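Local coordinates for protein ubiquitin-conjugating enzyme E2, putative (Plasmodium falciparum, PDB 2Q0V) that probably takes part in ubiquitin transfer, as a putative member of the ubiquitin-conjugating enzyme (E2) family related to the UEV variants, at residues A[38-50]-A[54-66]. Numbering follows the deposited sequence.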
loop_
_atom_site.group_PDB
_atom_site.type_symbol
_atom_site.label_atom_id
_atom_site.label_comp_id
_atom_site.label_asym_id
_atom_site.label_seq_id
_atom_site.Cartn_x
_atom_site.Cartn_y
_atom_site.Cartn_z
ATOM N N VAL A 38 -9.714 -7.698 -3.160
ATOM C CA VAL A 38 -10.166 -7.187 -1.869
ATOM C C VAL A 38 -11.023 -6.021 -2.283
ATOM O O VAL A 38 -11.996 -6.281 -3.011
ATOM C CB VAL A 38 -9.008 -6.866 -0.949
ATOM C CG1 VAL A 38 -8.402 -8.159 -0.461
ATOM C CG2 VAL A 38 -7.984 -6.067 -1.685
ATOM N N SER A 39 -10.704 -4.782 -1.915
ATOM C CA SER A 39 -11.462 -3.672 -2.452
ATOM C C SER A 39 -10.992 -3.403 -3.882
ATOM O O SER A 39 -10.001 -4.031 -4.367
ATOM C CB SER A 39 -11.368 -2.403 -1.599
ATOM O OG SER A 39 -10.061 -1.906 -1.433
ATOM N N GLU A 40 -11.687 -2.501 -4.553
ATOM C CA GLU A 40 -11.361 -2.127 -5.934
ATOM C C GLU A 40 -10.224 -1.089 -6.034
ATOM O O GLU A 40 -10.079 -0.225 -5.164
ATOM C CB GLU A 40 -12.642 -1.606 -6.649
ATOM C CG GLU A 40 -12.966 -0.159 -6.374
ATOM C CD GLU A 40 -14.379 0.325 -6.820
ATOM O OE1 GLU A 40 -15.295 -0.452 -7.193
ATOM O OE2 GLU A 40 -14.583 1.545 -6.754
ATOM N N GLY A 41 -9.351 -1.156 -7.018
ATOM C CA GLY A 41 -8.814 -2.318 -7.633
ATOM C C GLY A 41 -7.440 -2.225 -6.976
ATOM O O GLY A 41 -6.582 -1.401 -7.357
ATOM N N VAL A 42 -7.300 -2.975 -5.883
ATOM C CA VAL A 42 -6.028 -3.158 -5.231
ATOM C C VAL A 42 -5.890 -4.641 -4.998
ATOM O O VAL A 42 -6.864 -5.366 -4.900
ATOM C CB VAL A 42 -5.845 -2.363 -3.888
ATOM C CG1 VAL A 42 -6.250 -0.894 -4.009
ATOM C CG2 VAL A 42 -6.544 -3.053 -2.715
ATOM N N SER A 43 -4.652 -5.100 -4.966
ATOM C CA SER A 43 -4.381 -6.424 -4.470
ATOM C C SER A 43 -3.145 -6.347 -3.574
ATOM O O SER A 43 -2.376 -5.374 -3.618
ATOM C CB SER A 43 -4.219 -7.386 -5.620
ATOM O OG SER A 43 -3.014 -7.103 -6.275
ATOM N N PHE A 44 -2.991 -7.342 -2.716
ATOM C CA PHE A 44 -1.832 -7.406 -1.835
ATOM C C PHE A 44 -1.604 -8.827 -1.347
ATOM O O PHE A 44 -2.546 -9.620 -1.207
ATOM C CB PHE A 44 -1.932 -6.405 -0.661
ATOM C CG PHE A 44 -3.136 -6.588 0.229
ATOM C CD1 PHE A 44 -3.043 -7.316 1.407
ATOM C CD2 PHE A 44 -4.354 -6.007 -0.093
ATOM C CE1 PHE A 44 -4.163 -7.467 2.267
ATOM C CE2 PHE A 44 -5.479 -6.156 0.739
ATOM C CZ PHE A 44 -5.385 -6.895 1.922
ATOM N N GLY A 45 -0.330 -9.137 -1.115
ATOM C CA GLY A 45 0.065 -10.443 -0.599
ATOM C C GLY A 45 1.530 -10.473 -0.231
ATOM O O GLY A 45 2.230 -9.469 -0.301
ATOM N N LEU A 46 1.996 -11.640 0.176
ATOM C CA LEU A 46 3.375 -11.811 0.572
ATOM C C LEU A 46 4.276 -11.801 -0.648
ATOM O O LEU A 46 3.928 -12.332 -1.687
ATOM C CB LEU A 46 3.529 -13.116 1.351
ATOM C CG LEU A 46 2.990 -13.103 2.780
ATOM C CD1 LEU A 46 3.215 -14.461 3.389
ATOM C CD2 LEU A 46 3.662 -12.054 3.618
ATOM N N GLU A 47 5.417 -11.148 -0.514
ATOM C CA GLU A 47 6.445 -11.152 -1.550
ATOM C C GLU A 47 6.897 -12.594 -1.810
ATOM O O GLU A 47 7.026 -13.019 -2.963
ATOM C CB GLU A 47 7.605 -10.286 -1.091
ATOM C CG GLU A 47 8.630 -9.921 -2.146
ATOM C CD GLU A 47 9.606 -8.856 -1.631
ATOM O OE1 GLU A 47 9.615 -8.583 -0.397
ATOM O OE2 GLU A 47 10.359 -8.280 -2.451
ATOM N N SER A 48 7.099 -13.356 -0.735
ATOM C CA SER A 48 7.363 -14.792 -0.863
ATOM C C SER A 48 6.662 -15.618 0.218
ATOM O O SER A 48 6.699 -15.286 1.410
ATOM C CB SER A 48 8.873 -15.091 -0.927
ATOM O OG SER A 48 9.518 -14.688 0.262
ATOM N N ALA A 49 6.038 -16.705 -0.222
ATOM C CA ALA A 49 5.180 -17.526 0.629
ATOM C C ALA A 49 5.874 -18.118 1.861
ATOM O O ALA A 49 5.195 -18.492 2.827
ATOM C CB ALA A 49 4.508 -18.628 -0.201
ATOM N N ASP A 50 7.208 -18.182 1.840
ATOM C CA ASP A 50 7.973 -18.766 2.949
ATOM C C ASP A 50 8.415 -17.785 4.065
ATOM O O ASP A 50 9.021 -18.214 5.051
ATOM C CB ASP A 50 9.175 -19.580 2.412
ATOM C CG ASP A 50 10.355 -18.700 1.982
ATOM O OD1 ASP A 50 10.652 -17.690 2.662
ATOM O OD2 ASP A 50 11.006 -19.028 0.964
ATOM N N LEU A 54 6.166 -12.460 7.975
ATOM C CA LEU A 54 5.103 -11.796 7.177
ATOM C C LEU A 54 5.286 -10.275 7.050
ATOM O O LEU A 54 4.348 -9.507 7.200
ATOM C CB LEU A 54 3.706 -12.114 7.723
ATOM C CG LEU A 54 3.307 -13.554 8.063
ATOM C CD1 LEU A 54 3.050 -13.692 9.567
ATOM C CD2 LEU A 54 2.058 -13.913 7.292
ATOM N N SER A 55 6.512 -9.859 6.770
ATOM C CA SER A 55 6.869 -8.462 6.828
ATOM C C SER A 55 6.803 -7.740 5.481
ATOM O O SER A 55 6.493 -6.558 5.441
ATOM C CB SER A 55 8.268 -8.295 7.437
ATOM O OG SER A 55 8.305 -8.789 8.756
ATOM N N ASN A 56 7.129 -8.448 4.409
ATOM C CA ASN A 56 7.258 -7.877 3.064
ATOM C C ASN A 56 6.091 -8.247 2.137
ATOM O O ASN A 56 5.811 -9.434 1.910
ATOM C CB ASN A 56 8.577 -8.318 2.419
ATOM C CG ASN A 56 9.657 -7.226 2.481
ATOM O OD1 ASN A 56 10.435 -7.134 3.463
ATOM N ND2 ASN A 56 9.712 -6.386 1.424
ATOM N N TRP A 57 5.433 -7.234 1.589
ATOM C CA TRP A 57 4.222 -7.472 0.805
ATOM C C TRP A 57 4.347 -6.941 -0.587
ATOM O O TRP A 57 4.727 -5.787 -0.775
ATOM C CB TRP A 57 2.979 -6.869 1.488
ATOM C CG TRP A 57 2.712 -7.462 2.863
ATOM C CD1 TRP A 57 3.474 -7.297 3.991
ATOM C CD2 TRP A 57 1.619 -8.300 3.243
ATOM N NE1 TRP A 57 2.924 -7.983 5.043
ATOM C CE2 TRP A 57 1.785 -8.605 4.618
ATOM C CE3 TRP A 57 0.512 -8.815 2.566
ATOM C CZ2 TRP A 57 0.890 -9.430 5.321
ATOM C CZ3 TRP A 57 -0.375 -9.620 3.258
ATOM C CH2 TRP A 57 -0.185 -9.913 4.631
ATOM N N SER A 58 4.013 -7.796 -1.549
ATOM C CA SER A 58 3.815 -7.398 -2.934
ATOM C C SER A 58 2.370 -6.941 -3.181
ATOM O O SER A 58 1.425 -7.687 -2.926
ATOM C CB SER A 58 4.153 -8.548 -3.872
ATOM O OG SER A 58 5.551 -8.705 -3.921
ATOM N N CYS A 59 2.236 -5.723 -3.706
ATOM C CA CYS A 59 0.956 -5.039 -3.882
ATOM C C CYS A 59 0.750 -4.494 -5.295
ATOM O O CYS A 59 1.706 -4.166 -5.996
ATOM C CB CYS A 59 0.841 -3.905 -2.871
ATOM S SG CYS A 59 1.134 -4.421 -1.161
ATOM N N THR A 60 -0.509 -4.394 -5.696
ATOM C CA THR A 60 -0.894 -3.805 -6.971
ATOM C C THR A 60 -1.997 -2.756 -6.772
ATOM O O THR A 60 -2.977 -2.994 -6.035
ATOM C CB THR A 60 -1.388 -4.884 -7.948
ATOM O OG1 THR A 60 -0.357 -5.858 -8.150
ATOM C CG2 THR A 60 -1.724 -4.294 -9.280
ATOM N N ILE A 61 -1.815 -1.612 -7.435
ATOM C CA ILE A 61 -2.811 -0.559 -7.559
ATOM C C ILE A 61 -3.187 -0.382 -9.056
ATOM O O ILE A 61 -2.322 -0.099 -9.902
ATOM C CB ILE A 61 -2.260 0.798 -7.025
ATOM C CG1 ILE A 61 -2.171 0.802 -5.502
ATOM C CG2 ILE A 61 -3.135 1.966 -7.437
ATOM C CD1 ILE A 61 -1.425 2.044 -4.976
ATOM N N PHE A 62 -4.472 -0.539 -9.367
ATOM C CA PHE A 62 -5.019 -0.046 -10.632
ATOM C C PHE A 62 -5.155 1.486 -10.642
ATOM O O PHE A 62 -5.677 2.090 -9.698
ATOM C CB PHE A 62 -6.353 -0.710 -10.910
ATOM C CG PHE A 62 -6.992 -0.303 -12.215
ATOM C CD1 PHE A 62 -8.328 0.105 -12.249
ATOM C CD2 PHE A 62 -6.274 -0.342 -13.420
ATOM C CE1 PHE A 62 -8.948 0.488 -13.484
ATOM C CE2 PHE A 62 -6.873 0.028 -14.634
ATOM C CZ PHE A 62 -8.215 0.443 -14.667
ATOM N N GLY A 63 -4.646 2.109 -11.699
ATOM C CA GLY A 63 -4.810 3.541 -11.917
ATOM C C GLY A 63 -6.257 3.985 -11.913
ATOM O O GLY A 63 -7.175 3.226 -12.198
ATOM N N GLN A 64 -6.466 5.239 -11.575
ATOM C CA GLN A 64 -7.810 5.758 -11.401
ATOM C C GLN A 64 -8.424 6.198 -12.779
ATOM O O GLN A 64 -7.801 6.979 -13.525
ATOM C CB GLN A 64 -7.715 6.888 -10.351
ATOM C CG GLN A 64 -8.945 7.250 -9.557
ATOM C CD GLN A 64 -9.640 6.142 -8.796
ATOM O OE1 GLN A 64 -9.328 5.866 -7.634
ATOM N NE2 GLN A 64 -10.683 5.600 -9.392
ATOM N N PRO A 65 -9.604 5.650 -13.153
ATOM C CA PRO A 65 -10.235 6.131 -14.406
ATOM C C PRO A 65 -10.442 7.655 -14.438
ATOM O O PRO A 65 -10.916 8.269 -13.444
ATOM C CB PRO A 65 -11.582 5.407 -14.451
ATOM C CG PRO A 65 -11.448 4.226 -13.488
ATOM C CD PRO A 65 -10.373 4.573 -12.495
ATOM N N GLY A 66 -10.046 8.251 -15.565
ATOM C CA GLY A 66 -10.247 9.669 -15.827
ATOM C C GLY A 66 -9.064 10.524 -15.428
ATOM O O GLY A 66 -9.213 11.731 -15.214
HETATM O O HOH W 1 -0.431 -8.251 -5.850
HETATM O O HOH W 2 7.393 -11.813 2.091
#
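Ser43 and Thr60 face each other as a hydrogen-bonded antiparallel pair and illustrate how a hairpin can satisfy its backbone groups directly and its hydroxyls through a shared water. Ser43 N donates a hydrogen bond to Thr60 O at 2.9 Å, and Thr60 N donates back to Ser43 O. Ser43 OG and Thr60 OG1 are not bonded to each other; a water lies 2.9 Å from Ser43 OG and bridges, weakly, to Thr60 OG1. Gly45 and Ser58 repeat the paired bonds, but Ser58 N to Gly45 O is bent to 123° and weak. These are the first two strands of the four-stranded antiparallel E2 sheet, 42-46 at its edge; strand 56-62 spends its alternate backbone groups on strand 73-79. Asn56 O accepts twice, from Glu47 N at 3.0 Å, nearly straight, and from a water that in turn accepts from Ser48 N. Against helices 22-34 and 125-135, Phe44 and Trp57 pack together, Trp57 CZ3 at the edge of the Phe44 ring; Leu46, which touches helix 22-34, puts CD2 over the indole six-membered ring, 4.2 Å from its centroid. With CG beside the backbone N (chi1 -61°), the indole reaches back to the turn before its strand, where NE1 donates to Leu54 O at 3.0 Å, a bent bond from above the carbonyl plane.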